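PDB 6UCZ: dihydropteroate synthase from Anaplasma phagocytophilum, which catalyses the condensation of 6-hydroxymethyl-7,8-dihydropterin pyrophosphate with p-aminobenzoate to give dihydropteroate, a step of folate biosynthesis. Local coordinates for residues A[52-63]-A[96-107]. Numbering follows the deposited sequence. Where two conformers were deposited one is given.
Sequences ANAAIRHATDLI and VLPEIIRIAHNA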
ATOM      1  N   ALA A  52      22.252   0.575   3.065  1.00 72.33           N
ATOM      2  CA  ALA A  52      21.774  -0.040   1.831  1.00 67.55           C
ATOM      3  C   ALA A  52      21.885  -1.557   1.900  1.00 64.20           C
ATOM      4  O   ALA A  52      20.986  -2.277   1.452  1.00 60.53           O
ATOM      5  CB  ALA A  52      22.566   0.499   0.640  1.00 68.31           C
ATOM      6  N   ASN A  53      22.986  -2.052   2.464  1.00 60.89           N
ATOM      7  CA  ASN A  53      23.194  -3.488   2.571  1.00 58.23           C
ATOM      8  C   ASN A  53      22.099  -4.145   3.400  1.00 57.45           C
ATOM      9  O   ASN A  53      21.654  -5.255   3.082  1.00 55.75           O
ATOM     10  CB  ASN A  53      24.566  -3.751   3.187  1.00 66.51           C
ATOM     11  CG  ASN A  53      25.145  -5.065   2.760  1.00 78.40           C
ATOM     12  OD1 ASN A  53      24.951  -6.086   3.420  1.00 85.66           O
ATOM     13  ND2 ASN A  53      25.865  -5.056   1.646  1.00 83.89           N
ATOM     14  N   ALA A  54      21.628  -3.464   4.448  1.00 55.05           N
ATOM     15  CA  ALA A  54      20.553  -4.027   5.259  1.00 55.51           C
ATOM     16  C   ALA A  54      19.253  -4.112   4.470  1.00 51.14           C
ATOM     17  O   ALA A  54      18.496  -5.079   4.613  1.00 52.83           O
ATOM     18  CB  ALA A  54      20.365  -3.201   6.532  1.00 54.95           C
ATOM     19  N   ALA A  55      18.976  -3.110   3.632  1.00 43.02           N
ATOM     20  CA  ALA A  55      17.763  -3.148   2.821  1.00 45.52           C
ATOM     21  C   ALA A  55      17.794  -4.309   1.835  1.00 42.47           C
ATOM     22  O   ALA A  55      16.776  -4.979   1.626  1.00 43.27           O
ATOM     23  CB  ALA A  55      17.584  -1.819   2.082  1.00 42.99           C
ATOM     24  N   ILE A  56      18.964  -4.575   1.241  1.00 42.15           N
ATOM     25  CA  ILE A  56      19.100  -5.682   0.298  1.00 48.05           C
ATOM     26  C   ILE A  56      18.869  -7.004   1.007  1.00 46.56           C
ATOM     27  O   ILE A  56      18.218  -7.913   0.474  1.00 46.22           O
ATOM     28  CB  ILE A  56      20.489  -5.646  -0.375  1.00 50.43           C
ATOM     29  CG1 ILE A  56      20.745  -4.293  -1.034  1.00 56.16           C
ATOM     30  CG2 ILE A  56      20.649  -6.788  -1.376  1.00 49.27           C
ATOM     31  CD1 ILE A  56      19.661  -3.874  -1.968  1.00 54.03           C
ATOM     32  N   ARG A  57      19.387  -7.125   2.230  1.00 50.77           N
ATOM     33  CA  ARG A  57      19.169  -8.338   3.005  1.00 46.20           C
ATOM     34  C   ARG A  57      17.701  -8.500   3.361  1.00 44.26           C
ATOM     35  O   ARG A  57      17.166  -9.615   3.315  1.00 40.78           O
ATOM     36  CB  ARG A  57      20.032  -8.320   4.264  1.00 51.38           C
ATOM     37  N   HIS A  58      17.030  -7.408   3.734  1.00 37.36           N
ATOM     38  CA  HIS A  58      15.608  -7.528   4.041  1.00 40.05           C
ATOM     39  C   HIS A  58      14.807  -7.896   2.797  1.00 38.13           C
ATOM     40  O   HIS A  58      13.930  -8.764   2.856  1.00 37.27           O
ATOM     41  CB  HIS A  58      15.070  -6.236   4.668  1.00 41.74           C
ATOM     42  CG  HIS A  58      13.703  -6.386   5.268  1.00 46.03           C
ATOM     43  ND1 HIS A  58      13.367  -7.431   6.100  1.00 51.07           N
ATOM     44  CD2 HIS A  58      12.587  -5.625   5.153  1.00 50.66           C
ATOM     45  CE1 HIS A  58      12.106  -7.307   6.473  1.00 52.25           C
ATOM     46  NE2 HIS A  58      11.609  -6.220   5.913  1.00 49.47           N
ATOM     47  N   ALA A  59      15.104  -7.263   1.658  1.00 35.70           N
ATOM     48  CA  ALA A  59      14.409  -7.616   0.425  1.00 35.55           C
ATOM     49  C   ALA A  59      14.616  -9.087   0.079  1.00 35.46           C
ATOM     50  O   ALA A  59      13.687  -9.762  -0.382  1.00 34.69           O
ATOM     51  CB  ALA A  59      14.884  -6.728  -0.723  1.00 38.38           C
ATOM     52  N   THR A  60      15.835  -9.594   0.281  1.00 34.70           N
ATOM     53  CA  THR A  60      16.108 -11.006   0.026  1.00 46.43           C
ATOM     54  C   THR A  60      15.272 -11.897   0.931  1.00 41.88           C
ATOM     55  O   THR A  60      14.726 -12.911   0.478  1.00 39.06           O
ATOM     56  CB  THR A  60      17.597 -11.307   0.223  1.00 45.80           C
ATOM     57  OG1 THR A  60      18.371 -10.525  -0.691  1.00 48.87           O
ATOM     58  CG2 THR A  60      17.887 -12.793   0.010  1.00 47.27           C
ATOM     59  N   ASP A  61      15.165 -11.540   2.215  1.00 42.44           N
ATOM     60  CA  ASP A  61      14.370 -12.349   3.137  0.53 46.41           C
ATOM     61  C   ASP A  61      12.896 -12.320   2.760  1.00 41.46           C
ATOM     62  O   ASP A  61      12.202 -13.340   2.860  1.00 34.02           O
ATOM     63  CB  ASP A  61      14.559 -11.867   4.574  0.53 47.39           C
ATOM     64  CG  ASP A  61      15.936 -12.171   5.116  0.53 52.12           C
ATOM     65  OD1 ASP A  61      16.597 -13.097   4.595  0.53 58.18           O
ATOM     66  OD2 ASP A  61      16.355 -11.489   6.072  0.53 54.85           O
ATOM     67  N   LEU A  62      12.403 -11.164   2.311  1.00 35.98           N
ATOM     68  CA  LEU A  62      11.004 -11.064   1.898  1.00 35.79           C
ATOM     69  C   LEU A  62      10.730 -11.947   0.690  1.00 38.13           C
ATOM     70  O   LEU A  62       9.688 -12.608   0.613  1.00 36.46           O
ATOM     71  CB  LEU A  62      10.650  -9.612   1.583  1.00 29.13           C
ATOM     72  CG  LEU A  62      10.689  -8.584   2.720  1.00 32.71           C
ATOM     73  CD1 LEU A  62      10.506  -7.181   2.151  1.00 30.99           C
ATOM     74  CD2 LEU A  62       9.633  -8.874   3.760  1.00 27.66           C
ATOM     75  N   ILE A  63      11.661 -11.963  -0.264  1.00 30.74           N
ATOM     76  CA  ILE A  63      11.549 -12.839  -1.431  1.00 36.23           C
ATOM     77  C   ILE A  63      11.483 -14.301  -1.008  1.00 37.17           C
ATOM     78  O   ILE A  63      10.595 -15.049  -1.435  1.00 37.32           O
ATOM     79  CB  ILE A  63      12.732 -12.588  -2.385  1.00 35.59           C
ATOM     80  CG1 ILE A  63      12.618 -11.185  -2.982  1.00 33.24           C
ATOM     81  CG2 ILE A  63      12.811 -13.657  -3.452  1.00 35.05           C
ATOM     82  CD1 ILE A  63      13.838 -10.725  -3.695  1.00 37.62           C
ATOM     83  N   VAL A  96      19.704   1.504  -3.298  1.00 46.99           N
ATOM     84  CA  VAL A  96      19.180   0.179  -3.023  1.00 53.68           C
ATOM     85  C   VAL A  96      18.260  -0.328  -4.126  1.00 53.21           C
ATOM     86  O   VAL A  96      18.198  -1.542  -4.353  1.00 51.49           O
ATOM     87  CB  VAL A  96      18.449   0.166  -1.664  1.00 51.05           C
ATOM     88  CG1 VAL A  96      19.327   0.752  -0.596  1.00 54.43           C
ATOM     89  CG2 VAL A  96      17.144   0.948  -1.750  1.00 42.35           C
ATOM     90  N   LEU A  97      17.568   0.565  -4.824  1.00 46.92           N
ATOM     91  CA  LEU A  97      16.517   0.145  -5.744  1.00 45.43           C
ATOM     92  C   LEU A  97      17.031  -0.671  -6.932  1.00 50.24           C
ATOM     93  O   LEU A  97      16.344  -1.632  -7.320  1.00 49.33           O
ATOM     94  CB  LEU A  97      15.739   1.394  -6.180  1.00 46.52           C
ATOM     95  CG  LEU A  97      14.272   1.302  -6.596  1.00 42.89           C
ATOM     96  CD1 LEU A  97      13.465   0.533  -5.549  1.00 33.38           C
ATOM     97  CD2 LEU A  97      13.700   2.718  -6.754  1.00 39.28           C
ATOM     98  N   PRO A  98      18.179  -0.364  -7.557  1.00 43.88           N
ATOM     99  CA  PRO A  98      18.648  -1.241  -8.646  1.00 51.10           C
ATOM    100  C   PRO A  98      18.886  -2.682  -8.216  1.00 51.36           C
ATOM    101  O   PRO A  98      18.498  -3.606  -8.941  1.00 49.79           O
ATOM    102  CB  PRO A  98      19.946  -0.563  -9.107  1.00 55.23           C
ATOM    103  CG  PRO A  98      19.798   0.856  -8.738  1.00 43.35           C
ATOM    104  CD  PRO A  98      19.043   0.822  -7.422  1.00 46.92           C
ATOM    105  N   GLU A  99      19.525  -2.907  -7.063  1.00 48.54           N
ATOM    106  CA  GLU A  99      19.780  -4.278  -6.629  1.00 50.81           C
ATOM    107  C   GLU A  99      18.493  -4.978  -6.221  1.00 41.26           C
ATOM    108  O   GLU A  99      18.298  -6.157  -6.536  1.00 44.78           O
ATOM    109  CB  GLU A  99      20.788  -4.304  -5.477  1.00 57.45           C
ATOM    110  CG  GLU A  99      22.227  -4.578  -5.905  1.00 65.20           C
ATOM    111  CD  GLU A  99      22.391  -5.914  -6.610  1.00 63.71           C
ATOM    112  OE1 GLU A  99      22.501  -6.956  -5.927  1.00 66.92           O
ATOM    113  OE2 GLU A  99      22.401  -5.921  -7.855  1.00 64.52           O
ATOM    114  N   ILE A 100      17.594  -4.267  -5.534  1.00 36.16           N
ATOM    115  CA  ILE A 100      16.313  -4.847  -5.148  1.00 34.01           C
ATOM    116  C   ILE A 100      15.524  -5.255  -6.383  1.00 40.26           C
ATOM    117  O   ILE A 100      14.938  -6.343  -6.432  1.00 34.89           O
ATOM    118  CB  ILE A 100      15.524  -3.857  -4.269  1.00 32.53           C
ATOM    119  CG1 ILE A 100      16.199  -3.691  -2.905  1.00 36.17           C
ATOM    120  CG2 ILE A 100      14.047  -4.277  -4.126  1.00 29.40           C
ATOM    121  CD1 ILE A 100      15.675  -2.505  -2.096  1.00 38.47           C
ATOM    122  N   ILE A 101      15.521  -4.400  -7.410  1.00 33.78           N
ATOM    123  CA  ILE A 101      14.813  -4.729  -8.643  1.00 39.02           C
ATOM    124  C   ILE A 101      15.439  -5.950  -9.309  1.00 41.86           C
ATOM    125  O   ILE A 101      14.728  -6.840  -9.790  1.00 37.20           O
ATOM    126  CB  ILE A 101      14.792  -3.507  -9.582  1.00 42.85           C
ATOM    127  CG1 ILE A 101      13.875  -2.423  -9.015  1.00 40.75           C
ATOM    128  CG2 ILE A 101      14.378  -3.899 -11.002  1.00 40.63           C
ATOM    129  CD1 ILE A 101      14.099  -1.063  -9.662  1.00 44.48           C
ATOM    130  N   ARG A 102      16.774  -6.016  -9.344  1.00 44.60           N
ATOM    131  CA  ARG A 102      17.444  -7.155  -9.968  1.00 52.16           C
ATOM    132  C   ARG A 102      17.152  -8.446  -9.210  1.00 48.03           C
ATOM    133  O   ARG A 102      16.855  -9.488  -9.812  1.00 48.79           O
ATOM    134  CB  ARG A 102      18.954  -6.918 -10.046  1.00 45.35           C
ATOM    135  CG  ARG A 102      19.696  -7.972 -10.875  1.00 49.24           C
ATOM    136  CD  ARG A 102      21.204  -7.815 -10.747  1.00 59.32           C
ATOM    137  NE  ARG A 102      21.653  -8.145  -9.397  1.00 63.27           N
ATOM    138  CZ  ARG A 102      21.970  -9.368  -8.985  1.00 64.82           C
ATOM    139  NH1 ARG A 102      21.914 -10.398  -9.828  1.00 64.02           N
ATOM    140  NH2 ARG A 102      22.354  -9.556  -7.730  1.00 66.25           N
ATOM    141  N   ILE A 103      17.272  -8.405  -7.886  1.00 43.43           N
ATOM    142  CA  ILE A 103      17.068  -9.608  -7.088  1.00 43.37           C
ATOM    143  C   ILE A 103      15.606 -10.039  -7.135  1.00 39.19           C
ATOM    144  O   ILE A 103      15.302 -11.230  -7.266  1.00 44.02           O
ATOM    145  CB  ILE A 103      17.557  -9.357  -5.646  1.00 50.41           C
ATOM    146  CG1 ILE A 103      19.075  -9.135  -5.643  1.00 57.80           C
ATOM    147  CG2 ILE A 103      17.197 -10.514  -4.730  1.00 57.74           C
ATOM    148  CD1 ILE A 103      19.580  -8.378  -4.437  1.00 56.72           C
ATOM    149  N   ALA A 104      14.678  -9.080  -7.061  1.00 38.42           N
ATOM    150  CA  ALA A 104      13.260  -9.423  -7.118  1.00 33.91           C
ATOM    151  C   ALA A 104      12.878  -9.986  -8.482  1.00 42.66           C
ATOM    152  O   ALA A 104      12.232 -11.036  -8.570  1.00 41.69           O
ATOM    153  CB  ALA A 104      12.399  -8.206  -6.780  1.00 30.83           C
ATOM    154  N   HIS A 105      13.259  -9.296  -9.564  1.00 41.95           N
ATOM    155  CA  HIS A 105      12.867  -9.767 -10.889  1.00 38.97           C
ATOM    156  C   HIS A 105      13.490 -11.121 -11.203  1.00 41.45           C
ATOM    157  O   HIS A 105      12.847 -11.972 -11.829  1.00 42.85           O
ATOM    158  CB  HIS A 105      13.242  -8.731 -11.949  1.00 43.56           C
ATOM    159  CG  HIS A 105      12.336  -7.542 -11.957  1.00 41.20           C
ATOM    160  ND1 HIS A 105      12.522  -6.466 -12.797  1.00 38.29           N
ATOM    161  CD2 HIS A 105      11.242  -7.255 -11.211  1.00 36.44           C
ATOM    162  CE1 HIS A 105      11.577  -5.567 -12.574  1.00 37.13           C
ATOM    163  NE2 HIS A 105      10.787  -6.022 -11.617  1.00 41.36           N
ATOM    164  N   ASN A 106      14.737 -11.342 -10.759  1.00 43.27           N
ATOM    165  CA  ASN A 106      15.367 -12.649 -10.922  1.00 50.39           C
ATOM    166  C   ASN A 106      14.527 -13.745 -10.286  1.00 45.20           C
ATOM    167  O   ASN A 106      14.510 -14.876 -10.778  1.00 47.89           O
ATOM    168  CB  ASN A 106      16.776 -12.649 -10.322  1.00 50.09           C
ATOM    169  CG  ASN A 106      17.831 -12.115 -11.284  1.00 57.68           C
ATOM    170  OD1 ASN A 106      17.531 -11.771 -12.429  1.00 56.57           O
ATOM    171  ND2 ASN A 106      19.073 -12.040 -10.816  1.00 56.16           N
ATOM    172  N   ALA A 107      13.801 -13.418  -9.220  1.00 44.21           N
ATOM    173  CA  ALA A 107      12.949 -14.363  -8.514  1.00 48.29           C
ATOM    174  C   ALA A 107      11.491 -14.276  -8.944  1.00 45.71           C
ATOM    175  O   ALA A 107      10.630 -14.888  -8.297  1.00 40.73           O
ATOM    176  CB  ALA A 107      13.049 -14.131  -7.005  1.00 46.18           C
TER
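Ile56 reaches across to Val96, Glu99, Ile100 and Ile103, and aliphatic packing of this kind makes up most of the contact between helix 52-63 and segment 96-107. Its two branches divide the work. CG1 stands anti to the carbonyl carbon (chi1 -55°), and a bend at chi2 carries CD1 to 3.6 Å from Ile100 CG1 and close to the CB of Glu99, while CG2 meets Ile103 CD1 at 3.6 Å, the two side chains crossing at about a right angle. Beta-branched isoleucine suits this place because one residue fills two directions at once.

Further along, Ile63 repeats the division with an extended chain: CD1 touches Ile103 CG2 at 3.5 Å and lies against the backbone of Ala104, and CG2 meets Ala107 CB at 3.6 Å, just past the helix end. Alanines complete the seam. Ala59 CB rests on Ile100 CG1 at 4.0 Å, and Ala52, where the backbones come nearest, suits its place with a lone methyl, its CB pressing tightly on Val96 CG1 at 3.5 Å.

Thr60, Glu99 and Arg102 make their side-chain bonds within their own helices. Thr60 OG1 donates to Ile56 O (2.9 Å), which also accepts Thr60 N from the opposite face of its carbonyl plane. Arg102 grips Glu99 side-on through NE and NH2, one to each carboxylate oxygen.

The axes of the two segments approach to 9.8 Å and cross at -19°, nearly parallel, as neighbouring outer helices of a TIM barrel do; Ala59 and Ile100 both also touch Leu36 of strand 31-37. With no hydrogen bond or salt bridge between the segments, their mutual fit rests on van der Waals packing and burial of aliphatic surface.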